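Tyrosinase (Burkholderia thailandensis, PDB 5ZRD) catalyses the ortho-hydroxylation of monophenols and the oxidation of the resulting catechols to quinones at a pair of copper ions. Local coordinates at residues A[277-282]-A[463-468]; A[441-446]-A[505-510]. One frame throughout, in Å; residues are numbered along the deposited sequence.

How the interactions relate
Both contacts are buried, but interaction 1 lies about 5 Å from the centre of the chain and interaction 2 about 16 Å, measured between centres. They share one sheet: strand 456-466, which meets the copper-binding helix in interaction 1, is the neighbour of strand 441-450, which pairs with strand 502-509 in interaction 2. Backbone contacts of Lys464 with Met443 and Ile466 with Phe441, both probably hydrogen bonds, join them, and Leu282 of the helix packs on Ile442. Chemistry follows position. Metal coordination and side-chain hydrogen bonds dominate at the helix, whereas regular backbone pairing, with side chains of neighbouring strands packed side by side on each face, dominates within the sheet. Tyr289 serves both, bonding to His463 and Lys444.

Interaction 1: residues A[277-282]-A[463-468]; sequences HNDIHL and HKSILS. With CU (copper (II) ion), chain K; O (oxygen atom), chain L.
His277 and His281, on successive turns of helix 274-285, bind one copper ion through NE2 (His277 NE2 at 2.1 Å), with His320 and the bound oxygen atom as further ligands. Leu467 closes in from residues 463-468, its CG anti to the backbone N. Leu467 CD2 makes a CH-pi contact over the His281 ring, 4.0 Å from the centroid, and touches His277 CE1, while CD1 packs on His281 CB and Leu282 CD2. The two histidines belong to the type 3 dicopper centre of the tyrosinase central domain, which Leu467 enters in a way reminiscent of C-terminal placeholder residues in relatives. The axes of helix 277-282 and strand 463-466 cross at 76°. Asn278 OD1 accepts a weak bond from His277 ND1, whose main partner is Glu274 O; His281 ND1 likewise bonds Met304 O. Asn278 ND2 donates to Ser465 O at 3.3 Å, from above the carbonyl plane. The next residue, Asp279, is gripped at both oxygens. Asp279 OD1 receives Ser465 OG (2.6 Å) on its anti lone pair, plus a water that accepts from Ser465 N. Asp279 OD2 meets His463 NE2 tip to tip at 2.9 Å, nearly straight at 174°, from above the carboxylate plane; His463 ND1 bonds to Tyr289 OH.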
loop_
_atom_site.group_PDB
_atom_site.type_symbol
_atom_site.label_atom_id
_atom_site.label_comp_id
_atom_site.label_asym_id
_atom_site.label_seq_id
_atom_site.Cartn_x
_atom_site.Cartn_y
_atom_site.Cartn_z
ATOM N N HIS A 277 36.987 -1.267 -11.156
ATOM C CA HIS A 277 36.552 -0.674 -9.878
ATOM C C HIS A 277 35.835 -1.722 -9.022
ATOM O O HIS A 277 36.217 -1.945 -7.880
ATOM C CB HIS A 277 35.692 0.571 -10.103
ATOM C CG HIS A 277 34.647 0.785 -9.061
ATOM N ND1 HIS A 277 33.413 0.157 -9.118
ATOM C CD2 HIS A 277 34.605 1.572 -7.970
ATOM C CE1 HIS A 277 32.662 0.549 -8.096
ATOM N NE2 HIS A 277 33.355 1.424 -7.383
ATOM N N ASN A 278 34.806 -2.329 -9.591
ATOM C CA ASN A 278 34.092 -3.436 -8.974
ATOM C C ASN A 278 35.085 -4.488 -8.455
ATOM O O ASN A 278 34.957 -4.933 -7.292
ATOM C CB ASN A 278 33.071 -4.039 -9.932
ATOM C CG ASN A 278 31.856 -3.166 -10.128
ATOM O OD1 ASN A 278 31.775 -2.068 -9.575
ATOM N ND2 ASN A 278 30.908 -3.643 -10.914
ATOM N N ASP A 279 36.082 -4.849 -9.260
ATOM C CA ASP A 279 37.056 -5.886 -8.849
ATOM C C ASP A 279 37.750 -5.544 -7.538
ATOM O O ASP A 279 37.915 -6.413 -6.676
ATOM C CB ASP A 279 38.123 -6.114 -9.931
ATOM C CG ASP A 279 37.540 -6.632 -11.260
ATOM O OD1 ASP A 279 36.413 -7.207 -11.292
ATOM O OD2 ASP A 279 38.227 -6.457 -12.288
ATOM N N ILE A 280 38.139 -4.277 -7.374
ATOM C CA ILE A 280 38.969 -3.873 -6.268
ATOM C C ILE A 280 38.095 -3.940 -5.016
ATOM O O ILE A 280 38.538 -4.365 -3.985
ATOM C CB ILE A 280 39.616 -2.480 -6.499
ATOM C CG1 ILE A 280 40.716 -2.486 -7.569
ATOM C CG2 ILE A 280 40.153 -1.886 -5.216
ATOM C CD1 ILE A 280 41.879 -3.452 -7.315
ATOM N N HIS A 281 36.865 -3.479 -5.106
ATOM C CA HIS A 281 35.931 -3.649 -4.040
ATOM C C HIS A 281 35.829 -5.128 -3.638
ATOM O O HIS A 281 35.779 -5.419 -2.483
ATOM C CB HIS A 281 34.551 -3.158 -4.484
ATOM C CG HIS A 281 34.318 -1.700 -4.289
ATOM N ND1 HIS A 281 33.637 -1.210 -3.194
ATOM C CD2 HIS A 281 34.603 -0.639 -5.079
ATOM C CE1 HIS A 281 33.500 0.095 -3.327
ATOM N NE2 HIS A 281 34.135 0.486 -4.453
ATOM N N LEU A 282 35.695 -6.059 -4.582
ATOM C CA LEU A 282 35.473 -7.424 -4.176
ATOM C C LEU A 282 36.758 -8.017 -3.572
ATOM O O LEU A 282 36.700 -8.794 -2.642
ATOM C CB LEU A 282 34.983 -8.260 -5.360
ATOM C CG LEU A 282 33.649 -7.859 -5.978
ATOM C CD1 LEU A 282 33.001 -9.036 -6.689
ATOM C CD2 LEU A 282 32.678 -7.272 -4.967
ATOM N N HIS A 463 37.091 -13.033 -15.726
ATOM C CA HIS A 463 36.130 -12.793 -14.650
ATOM C C HIS A 463 35.236 -11.569 -14.965
ATOM O O HIS A 463 35.542 -10.724 -15.790
ATOM C CB HIS A 463 36.855 -12.611 -13.321
ATOM C CG HIS A 463 37.595 -11.312 -13.229
ATOM N ND1 HIS A 463 38.932 -11.196 -13.544
ATOM C CD2 HIS A 463 37.178 -10.071 -12.904
ATOM C CE1 HIS A 463 39.313 -9.939 -13.385
ATOM N NE2 HIS A 463 38.256 -9.229 -13.001
ATOM N N LYS A 464 34.105 -11.526 -14.285
ATOM C CA LYS A 464 33.226 -10.392 -14.226
ATOM C C LYS A 464 32.741 -10.271 -12.782
ATOM O O LYS A 464 32.172 -11.203 -12.244
ATOM C CB LYS A 464 32.030 -10.558 -15.160
ATOM C CG LYS A 464 31.005 -9.419 -15.171
ATOM C CD LYS A 464 29.817 -9.800 -16.039
ATOM C CE LYS A 464 28.677 -8.802 -16.049
ATOM N NZ LYS A 464 28.957 -7.728 -17.022
ATOM N N SER A 465 32.959 -9.087 -12.221
ATOM C CA SER A 465 32.606 -8.739 -10.877
ATOM C C SER A 465 31.295 -7.944 -10.874
ATOM O O SER A 465 31.226 -6.863 -11.428
ATOM C CB SER A 465 33.722 -7.943 -10.248
ATOM O OG SER A 465 34.861 -8.756 -9.936
ATOM N N ILE A 466 30.279 -8.466 -10.220
ATOM C CA ILE A 466 29.032 -7.726 -9.986
ATOM C C ILE A 466 29.044 -7.222 -8.532
ATOM O O ILE A 466 28.768 -7.962 -7.550
ATOM C CB ILE A 466 27.794 -8.591 -10.289
ATOM C CG1 ILE A 466 27.760 -9.131 -11.724
ATOM C CG2 ILE A 466 26.525 -7.788 -10.031
ATOM C CD1 ILE A 466 28.681 -10.289 -11.980
ATOM N N LEU A 467 29.428 -5.973 -8.387
ATOM C CA LEU A 467 29.349 -5.299 -7.097
ATOM C C LEU A 467 27.895 -4.979 -6.848
ATOM O O LEU A 467 27.298 -4.255 -7.637
ATOM C CB LEU A 467 30.137 -3.998 -7.148
ATOM C CG LEU A 467 30.123 -3.138 -5.897
ATOM C CD1 LEU A 467 30.732 -3.883 -4.720
ATOM C CD2 LEU A 467 30.882 -1.844 -6.149
ATOM N N SER A 468 27.341 -5.573 -5.815
ATOM C CA SER A 468 25.936 -5.382 -5.577
ATOM C C SER A 468 25.739 -4.953 -4.117
ATOM O O SER A 468 26.562 -4.214 -3.568
ATOM C CB SER A 468 25.173 -6.612 -5.965
ATOM O OG SER A 468 23.771 -6.393 -5.825
HETATM CU CU CU K . 33.538 2.150 -5.384
HETATM O O O L . 31.374 2.026 -5.459
HETATM O O HOH W 1 34.887 -7.222 -13.420
#

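Interaction 2: residues A[441-446]-A[505-510]; sequences FIMKAY and VEFIHR
Residues 441-446 and 505-510 run antiparallel, the axes of the two segments 159° apart. Ile442 with Ile508, and Lys444 with Glu506, form two hydrogen-bonded pairs, each closed by two N-H to O=C bonds that lie in the carbonyl planes; Ile442 N to Ile508 O, at 2.8 Å, is representative. They alternate with the non-hydrogen-bonded pair Met443-Phe507, where Phe507 CA approaches Ile442 O in a CA-H...O contact.

Lys444 runs alongside Glu506, pointing the same way. Lys444 CB lies against Glu506 O, 3.8 Å away. Lys444 CD then meets both Glu506 OE1, at 3.5 Å, and Ile508 CD1. A bend at chi3 (103°) redirects the end of the chain, and Lys444 NZ stops 4.4 Å from Glu506 OE1, beyond a salt bridge. The ammonium is instead held by Tyr289 O and Gly291 O, with a cation-pi contact to the Tyr289 ring; the nearby carboxylate would still favour its charge. Glu506 OE1 also lies near the plane of the Tyr446 ring at its edge, though Tyr446 OH has Gly291 O as its stronger partner.

On the other face, Met443 and Phe507 lie side by side. Met443 CG touches Phe507 CE2 at 3.5 Å, and SD stands obliquely beside that ring in a Met-aromatic contact. On the same CD2/CE2 side, Phe441 CD2 lies near the ring plane, 4.0 Å from Phe507 CD2. Farther along, Met443 CE and Ala445 CB approach Val505 CG1. One face thus mixes Ile, Lys and Glu, while the other is mostly apolar. This antiparallel pairing joins strands 441-450 and 502-509, the two inner strands of a four-stranded mixed sheet flanked by 295-297 and by 456-466, which leads on to the copper site.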
loop_
_atom_site.group_PDB
_atom_site.type_symbol
_atom_site.label_atom_id
_atom_site.label_comp_id
_atom_site.label_asym_id
_atom_site.label_seq_id
_atom_site.Cartn_x
_atom_site.Cartn_y
_atom_site.Cartn_z
ATOM N N PHE A 441 28.847 -10.792 -6.383
ATOM C CA PHE A 441 29.223 -12.105 -6.939
ATOM C C PHE A 441 30.132 -11.951 -8.160
ATOM O O PHE A 441 30.213 -10.903 -8.783
ATOM C CB PHE A 441 28.006 -12.990 -7.228
ATOM C CG PHE A 441 27.064 -12.554 -8.310
ATOM C CD1 PHE A 441 26.046 -11.661 -8.046
ATOM C CD2 PHE A 441 27.147 -13.082 -9.581
ATOM C CE1 PHE A 441 25.171 -11.251 -9.049
ATOM C CE2 PHE A 441 26.274 -12.678 -10.586
ATOM C CZ PHE A 441 25.277 -11.775 -10.316
ATOM N N ILE A 442 30.877 -13.024 -8.432
ATOM C CA ILE A 442 31.814 -13.073 -9.524
ATOM C C ILE A 442 31.414 -14.220 -10.450
ATOM O O ILE A 442 30.993 -15.263 -9.978
ATOM C CB ILE A 442 33.253 -13.263 -9.037
ATOM C CG1 ILE A 442 33.638 -12.244 -7.957
ATOM C CG2 ILE A 442 34.194 -13.232 -10.234
ATOM C CD1 ILE A 442 34.912 -12.591 -7.220
ATOM N N MET A 443 31.496 -13.956 -11.763
ATOM C CA MET A 443 31.361 -14.959 -12.801
ATOM C C MET A 443 32.756 -15.170 -13.397
ATOM O O MET A 443 33.413 -14.191 -13.726
ATOM C CB MET A 443 30.393 -14.510 -13.899
ATOM C CG MET A 443 29.008 -14.321 -13.409
ATOM S SD MET A 443 27.872 -13.664 -14.661
ATOM C CE MET A 443 28.066 -14.907 -15.936
ATOM N N LYS A 444 33.209 -16.423 -13.453
ATOM C CA LYS A 444 34.499 -16.804 -14.036
ATOM C C LYS A 444 34.204 -17.770 -15.182
ATOM O O LYS A 444 33.431 -18.698 -14.999
ATOM C CB LYS A 444 35.391 -17.453 -12.977
ATOM C CG LYS A 444 36.087 -16.483 -12.037
ATOM C CD LYS A 444 37.041 -17.165 -11.106
ATOM C CE LYS A 444 38.483 -16.999 -11.525
ATOM N NZ LYS A 444 39.409 -17.636 -10.559
ATOM N N ALA A 445 34.702 -17.501 -16.381
ATOM C CA ALA A 445 34.313 -18.313 -17.539
ATOM C C ALA A 445 35.490 -19.196 -17.955
ATOM O O ALA A 445 36.634 -18.757 -17.922
ATOM C CB ALA A 445 33.835 -17.436 -18.670
ATOM N N TYR A 446 35.177 -20.435 -18.334
ATOM C CA TYR A 446 36.158 -21.420 -18.779
ATOM C C TYR A 446 35.693 -22.106 -20.070
ATOM O O TYR A 446 34.500 -22.316 -20.324
ATOM C CB TYR A 446 36.387 -22.487 -17.704
ATOM C CG TYR A 446 36.927 -21.934 -16.420
ATOM C CD1 TYR A 446 38.284 -21.785 -16.214
ATOM C CD2 TYR A 446 36.076 -21.487 -15.429
ATOM C CE1 TYR A 446 38.790 -21.250 -15.033
ATOM C CE2 TYR A 446 36.559 -20.947 -14.246
ATOM C CZ TYR A 446 37.921 -20.825 -14.044
ATOM O OH TYR A 446 38.395 -20.282 -12.883
ATOM N N VAL A 505 30.577 -21.537 -16.499
ATOM C CA VAL A 505 30.858 -20.391 -15.654
ATOM C C VAL A 505 30.878 -20.878 -14.205
ATOM O O VAL A 505 30.014 -21.587 -13.808
ATOM C CB VAL A 505 29.815 -19.270 -15.823
ATOM C CG1 VAL A 505 29.855 -18.655 -17.201
ATOM C CG2 VAL A 505 28.413 -19.755 -15.505
ATOM N N GLU A 506 31.866 -20.456 -13.450
ATOM C CA GLU A 506 31.959 -20.643 -12.006
ATOM C C GLU A 506 31.425 -19.353 -11.369
ATOM O O GLU A 506 31.935 -18.264 -11.664
ATOM C CB GLU A 506 33.427 -20.918 -11.640
ATOM C CG GLU A 506 33.778 -20.861 -10.157
ATOM C CD GLU A 506 35.263 -20.738 -9.799
ATOM O OE1 GLU A 506 36.093 -20.534 -10.729
ATOM O OE2 GLU A 506 35.594 -20.821 -8.576
ATOM N N PHE A 507 30.375 -19.464 -10.557
ATOM C CA PHE A 507 29.930 -18.356 -9.718
ATOM C C PHE A 507 30.640 -18.385 -8.365
ATOM O O PHE A 507 30.773 -19.440 -7.737
ATOM C CB PHE A 507 28.427 -18.410 -9.492
ATOM C CG PHE A 507 27.637 -18.097 -10.723
ATOM C CD1 PHE A 507 27.270 -19.101 -11.593
ATOM C CD2 PHE A 507 27.282 -16.791 -11.017
ATOM C CE1 PHE A 507 26.541 -18.798 -12.733
ATOM C CE2 PHE A 507 26.548 -16.491 -12.154
ATOM C CZ PHE A 507 26.177 -17.497 -13.008
ATOM N N ILE A 508 31.121 -17.231 -7.934
ATOM C CA ILE A 508 31.596 -17.093 -6.582
ATOM C C ILE A 508 30.692 -16.068 -5.894
ATOM O O ILE A 508 30.652 -14.909 -6.320
ATOM C CB ILE A 508 33.077 -16.677 -6.558
ATOM C CG1 ILE A 508 33.959 -17.645 -7.359
ATOM C CG2 ILE A 508 33.563 -16.521 -5.126
ATOM C CD1 ILE A 508 35.379 -17.140 -7.566
ATOM N N HIS A 509 29.983 -16.487 -4.853
ATOM C CA HIS A 509 28.910 -15.674 -4.335
ATOM C C HIS A 509 28.906 -15.698 -2.802
ATOM O O HIS A 509 29.640 -16.445 -2.174
ATOM C CB HIS A 509 27.593 -16.139 -4.928
ATOM C CG HIS A 509 27.338 -17.568 -4.658
ATOM N ND1 HIS A 509 26.619 -17.974 -3.560
ATOM C CD2 HIS A 509 27.750 -18.684 -5.297
ATOM C CE1 HIS A 509 26.560 -19.295 -3.552
ATOM N NE2 HIS A 509 27.255 -19.759 -4.606
ATOM N N ARG A 510 28.088 -14.845 -2.214
ATOM C CA ARG A 510 27.991 -14.776 -0.748
ATOM C C ARG A 510 27.162 -15.945 -0.183
ATOM O O ARG A 510 27.274 -16.287 1.003
ATOM C CB ARG A 510 27.365 -13.447 -0.348
ATOM C CG ARG A 510 28.129 -12.222 -0.836
ATOM C CD ARG A 510 29.498 -12.167 -0.232
ATOM N NE ARG A 510 30.067 -10.826 -0.124
ATOM C CZ ARG A 510 31.251 -10.593 0.407
ATOM N NH1 ARG A 510 32.048 -11.619 0.671
ATOM N NH2 ARG A 510 31.624 -9.359 0.695
#